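Side-chain contacts in uridylate-specific endoribonuclease nsp11 (Prrsv 16244b, PDB 5EYI), which cleaves RNA as a uridylate-specific endoribonuclease, probably trimming polyuridines made during viral replication and so blunting host sensing of double-stranded RNA: residues Tyr18-Pro21 and Asp22-Gln25; Leu129-Phe133 and Ile134-Lys138. The protein carries 1 engineered substitution. All coordinates share one frame; numbering follows the deposited sequence.

From the N terminus, the chain first reaches interaction 1 (18-25), where strand 19-20 runs into the loop before its parallel partner 27-28; the contact folds the start of that loop back on the strand's end, beside strand 39-41. Interaction 2 (129-138) comes later, in the NendoU part of the chain, and closes a turn joining the short helix 130-133 to strand 136-138. The two are in series, so neither nests within nor crosses the other. The centres of interaction 1 and interaction 2 lie about 39 Å apart, on opposite sides of the chain's centre, and the nearest atoms of interactions 1 and 2 are about 26 Å apart. Interaction 1 belongs to the N-terminal family region, interaction 2 to the endoribonuclease region with its predicted active-site histidines.

Interaction 1: Tyr18-Pro21 and Asp22-Gln25; sequences YFSP and DLTQ
Ser20 and the backbone amides of Asp22 and Leu23 carry the hydrogen bonding of this turn. The hydroxyl OG of Ser20 accepts from both: Leu23 N at 2.9 Å, nearly straight with an N-H...O angle of 165°, and Asp22 N at 3.2 Å, more bent at 146°. Its chi1 of -176° sets OG opposite the backbone N and beside the carbonyl carbon, which brings it to these two amides. The same hydroxyl donates its proton to the carbonyl O of Val40, so three bonds fix its rotation. A water lies within bonding distance of two carbonyls, 3.0 Å from Ser20 O and 2.7 Å from Leu23 O, and can donate to either; other acceptors compete for its two protons.

The bond from the amide two residues on makes this an ST turn, here at the exit of strand 19-20, where the chain starts towards the parallel strand 27-28 in the N-terminal domain of nsp11.

Other contacts are closer to plain packing. Leu23 CB packs against Ser20 OG at 3.4 Å. Pro21 and Asp22 lie side by side and point the same way, with Pro21 CG 3.5 Å from Asp22 OD1. That oxygen, Asp22 OD1, also comes within 3.2 Å of Ser20 OG. The carboxylate of Asp22 has polar partners beyond the turn: OD1 bonds to Thr41 OG1, and OD2 to the amide of Thr42.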
loop_
_atom_site.group_PDB
_atom_site.type_symbol
_atom_site.label_atom_id
_atom_site.label_comp_id
_atom_site.label_asym_id
_atom_site.label_seq_id
_atom_site.Cartn_x
_atom_site.Cartn_y
_atom_site.Cartn_z
ATOM N N TYR A 18 30.669 -1.936 -2.705
ATOM C CA TYR A 18 30.913 -3.367 -2.540
ATOM C C TYR A 18 32.345 -3.689 -2.120
ATOM O O TYR A 18 32.560 -4.628 -1.358
ATOM C CB TYR A 18 30.590 -4.118 -3.839
ATOM C CG TYR A 18 29.162 -3.958 -4.300
ATOM C CD1 TYR A 18 28.756 -2.803 -4.954
ATOM C CD2 TYR A 18 28.209 -4.965 -4.085
ATOM C CE1 TYR A 18 27.452 -2.644 -5.382
ATOM C CE2 TYR A 18 26.896 -4.812 -4.513
ATOM C CZ TYR A 18 26.532 -3.649 -5.164
ATOM O OH TYR A 18 25.244 -3.454 -5.596
ATOM N N PHE A 19 33.321 -2.952 -2.647
ATOM C CA PHE A 19 34.726 -3.173 -2.304
ATOM C C PHE A 19 35.104 -2.487 -1.001
ATOM O O PHE A 19 34.600 -1.419 -0.694
ATOM C CB PHE A 19 35.665 -2.672 -3.421
ATOM C CG PHE A 19 35.805 -3.622 -4.582
ATOM C CD1 PHE A 19 36.229 -4.935 -4.381
ATOM C CD2 PHE A 19 35.546 -3.201 -5.880
ATOM C CE1 PHE A 19 36.362 -5.814 -5.444
ATOM C CE2 PHE A 19 35.689 -4.080 -6.951
ATOM C CZ PHE A 19 36.093 -5.384 -6.729
ATOM N N SER A 20 36.008 -3.113 -0.252
ATOM C CA SER A 20 36.625 -2.500 0.907
ATOM C C SER A 20 38.081 -2.915 0.995
ATOM O O SER A 20 38.390 -4.101 0.861
ATOM C CB SER A 20 35.936 -2.939 2.192
ATOM O OG SER A 20 36.509 -2.261 3.295
ATOM N N PRO A 21 38.984 -1.951 1.252
ATOM C CA PRO A 21 40.348 -2.360 1.559
ATOM C C PRO A 21 40.498 -2.996 2.944
ATOM O O PRO A 21 41.403 -3.801 3.117
ATOM C CB PRO A 21 41.134 -1.051 1.469
ATOM C CG PRO A 21 40.138 -0.000 1.788
ATOM C CD PRO A 21 38.828 -0.488 1.269
ATOM N N ASP A 22 39.616 -2.668 3.894
ATOM C CA ASP A 22 39.816 -3.023 5.316
ATOM C C ASP A 22 38.743 -3.892 5.986
ATOM O O ASP A 22 39.059 -4.602 6.921
ATOM C CB ASP A 22 40.035 -1.748 6.159
ATOM C CG ASP A 22 38.896 -0.727 6.026
ATOM O OD1 ASP A 22 38.510 -0.400 4.884
ATOM O OD2 ASP A 22 38.407 -0.227 7.064
ATOM N N LEU A 23 37.498 -3.840 5.522
ATOM C CA LEU A 23 36.371 -4.522 6.161
ATOM C C LEU A 23 36.139 -5.908 5.579
ATOM O O LEU A 23 35.921 -6.048 4.379
ATOM C CB LEU A 23 35.101 -3.692 5.982
ATOM C CG LEU A 23 35.074 -2.367 6.743
ATOM C CD1 LEU A 23 33.882 -1.535 6.300
ATOM C CD2 LEU A 23 35.040 -2.623 8.244
ATOM N N THR A 24 36.157 -6.924 6.439
ATOM C CA THR A 24 36.143 -8.312 5.984
ATOM C C THR A 24 34.820 -8.752 5.380
ATOM O O THR A 24 34.810 -9.659 4.552
ATOM C CB THR A 24 36.518 -9.304 7.104
ATOM O OG1 THR A 24 35.656 -9.109 8.236
ATOM C CG2 THR A 24 37.965 -9.096 7.508
ATOM N N GLN A 25 33.717 -8.111 5.774
ATOM C CA GLN A 25 32.395 -8.497 5.257
ATOM C C GLN A 25 32.146 -8.027 3.820
ATOM O O GLN A 25 31.140 -8.391 3.214
ATOM C CB GLN A 25 31.259 -8.055 6.197
ATOM C CG GLN A 25 30.884 -6.569 6.192
ATOM C CD GLN A 25 31.629 -5.761 7.239
ATOM O OE1 GLN A 25 32.808 -6.013 7.507
ATOM N NE2 GLN A 25 30.950 -4.776 7.829
HETATM O O HOH W 1 38.063 -6.308 2.839
#

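Interaction 2: Leu129-Phe133 and Ile134-Lys138; sequences LPHAF and IGDVK
His131 and Asp136 meet where the short helix 130-133 gives way to strand 136-138. The histidine CB leaves the backbone facing away from residues 134-138, but CG is opposite the backbone N (chi1 -167°), which swings the ring over to the carboxylate. Along the ring, CG is still 3.9 Å from Asp136 OD1. CD2 is the tightest point, 2.9 Å from Asp136 OD1. At the tip, NE2 is 3.1 Å from the same Asp136 OD1, yet this oxygen lies obliquely to the ring and the angle is too poor for a hydrogen bond. Ring and carboxylate planes are 77° apart. A water at the ring edge, in the ring plane, is hydrogen-bonded to His131 NE2 at 3.1 Å and donates to Asp136 OD2 at 2.9 Å. ND1 has a weak hydrogen bond to Thr219 OG1.

The backbone beneath is closed by one carbonyl. Pro130 O accepts from Ile134 N at 2.9 Å and from Gly135 N at 3.0 Å; the second is a pi-turn bond from the fifth residue on, running nearly along the C=O axis. Gly135 then departs from helical angles with phi 101°, a conformation that glycine takes up readily. Ile134 CD1 rests against Pro130 CB at 4.1 Å.

His131 is a predicted active-site residue in the NendoU domain, and the backbone of the adjoining Ala132 is hydrogen-bonded to His146, another. The geometry is consistent with a water-mediated link between Asp136 OD2 and His131 NE2: the carboxylate packs obliquely on the imidazole, while the in-plane position at NE2 is taken by a solvent molecule.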
loop_
_atom_site.group_PDB
_atom_site.type_symbol
_atom_site.label_atom_id
_atom_site.label_comp_id
_atom_site.label_asym_id
_atom_site.label_seq_id
_atom_site.Cartn_x
_atom_site.Cartn_y
_atom_site.Cartn_z
ATOM N N LEU A 129 -1.324 -5.617 14.696
ATOM C CA LEU A 129 -1.611 -6.096 13.344
ATOM C C LEU A 129 -1.177 -7.564 13.225
ATOM O O LEU A 129 -0.191 -7.877 12.552
ATOM C CB LEU A 129 -0.882 -5.237 12.297
ATOM C CG LEU A 129 -1.579 -4.098 11.565
ATOM C CD1 LEU A 129 -0.752 -3.756 10.337
ATOM C CD2 LEU A 129 -3.004 -4.429 11.141
ATOM N N PRO A 130 -1.911 -8.480 13.886
ATOM C CA PRO A 130 -1.438 -9.875 13.950
ATOM C C PRO A 130 -1.339 -10.553 12.586
ATOM O O PRO A 130 -0.445 -11.369 12.379
ATOM C CB PRO A 130 -2.473 -10.571 14.839
ATOM C CG PRO A 130 -3.677 -9.714 14.781
ATOM C CD PRO A 130 -3.222 -8.309 14.535
ATOM N N HIS A 131 -2.233 -10.214 11.663
ATOM C CA HIS A 131 -2.160 -10.783 10.334
ATOM C C HIS A 131 -0.822 -10.409 9.719
ATOM O O HIS A 131 -0.049 -11.301 9.406
ATOM C CB HIS A 131 -3.306 -10.344 9.439
ATOM C CG HIS A 131 -3.412 -11.144 8.180
ATOM N ND1 HIS A 131 -2.706 -10.836 7.034
ATOM C CD2 HIS A 131 -4.128 -12.254 7.892
ATOM C CE1 HIS A 131 -3.001 -11.713 6.091
ATOM N NE2 HIS A 131 -3.852 -12.590 6.590
ATOM N N ALA A 132 -0.523 -9.110 9.639
ATOM C CA ALA A 132 0.763 -8.610 9.099
ATOM C C ALA A 132 2.016 -9.262 9.682
ATOM O O ALA A 132 2.893 -9.709 8.931
ATOM C CB ALA A 132 0.875 -7.103 9.284
ATOM N N PHE A 133 2.092 -9.302 11.011
ATOM C CA PHE A 133 3.353 -9.541 11.720
ATOM C C PHE A 133 3.497 -10.890 12.433
ATOM O O PHE A 133 4.624 -11.331 12.680
ATOM C CB PHE A 133 3.610 -8.380 12.696
ATOM C CG PHE A 133 3.639 -7.018 12.032
ATOM C CD1 PHE A 133 4.429 -6.786 10.905
ATOM C CD2 PHE A 133 2.885 -5.960 12.540
ATOM C CE1 PHE A 133 4.457 -5.539 10.298
ATOM C CE2 PHE A 133 2.909 -4.715 11.936
ATOM C CZ PHE A 133 3.695 -4.504 10.812
ATOM N N ILE A 134 2.384 -11.545 12.757
ATOM C CA ILE A 134 2.413 -12.869 13.390
ATOM C C ILE A 134 2.131 -13.972 12.349
ATOM O O ILE A 134 2.874 -14.953 12.250
ATOM C CB ILE A 134 1.460 -12.910 14.607
ATOM C CG1 ILE A 134 1.955 -11.910 15.672
ATOM C CG2 ILE A 134 1.371 -14.316 15.189
ATOM C CD1 ILE A 134 0.994 -11.672 16.827
ATOM N N GLY A 135 1.077 -13.780 11.564
ATOM C CA GLY A 135 0.672 -14.722 10.545
ATOM C C GLY A 135 -0.486 -15.573 11.008
ATOM O O GLY A 135 -0.663 -15.815 12.202
ATOM N N ASP A 136 -1.279 -16.024 10.050
ATOM C CA ASP A 136 -2.421 -16.878 10.341
ATOM C C ASP A 136 -2.715 -17.781 9.159
ATOM O O ASP A 136 -2.151 -17.600 8.082
ATOM C CB ASP A 136 -3.641 -16.017 10.655
ATOM C CG ASP A 136 -4.171 -15.296 9.434
ATOM O OD1 ASP A 136 -3.386 -15.027 8.497
ATOM O OD2 ASP A 136 -5.382 -15.004 9.404
ATOM N N VAL A 137 -3.620 -18.728 9.373
ATOM C CA VAL A 137 -3.979 -19.717 8.369
ATOM C C VAL A 137 -5.478 -19.645 8.099
ATOM O O VAL A 137 -6.280 -19.646 9.031
ATOM C CB VAL A 137 -3.575 -21.128 8.836
ATOM C CG1 VAL A 137 -4.153 -22.210 7.926
ATOM C CG2 VAL A 137 -2.059 -21.227 8.907
ATOM N N LYS A 138 -5.838 -19.572 6.823
ATOM C CA LYS A 138 -7.222 -19.707 6.377
ATOM C C LYS A 138 -7.247 -20.790 5.301
ATOM O O LYS A 138 -6.773 -20.576 4.187
ATOM C CB LYS A 138 -7.746 -18.371 5.836
ATOM C CG LYS A 138 -9.257 -18.327 5.613
ATOM C CD LYS A 138 -9.703 -17.054 4.886
ATOM C CE LYS A 138 -9.598 -15.811 5.767
ATOM N NZ LYS A 138 -10.032 -14.569 5.066
HETATM O O HOH W 2 -5.606 -15.091 6.536
#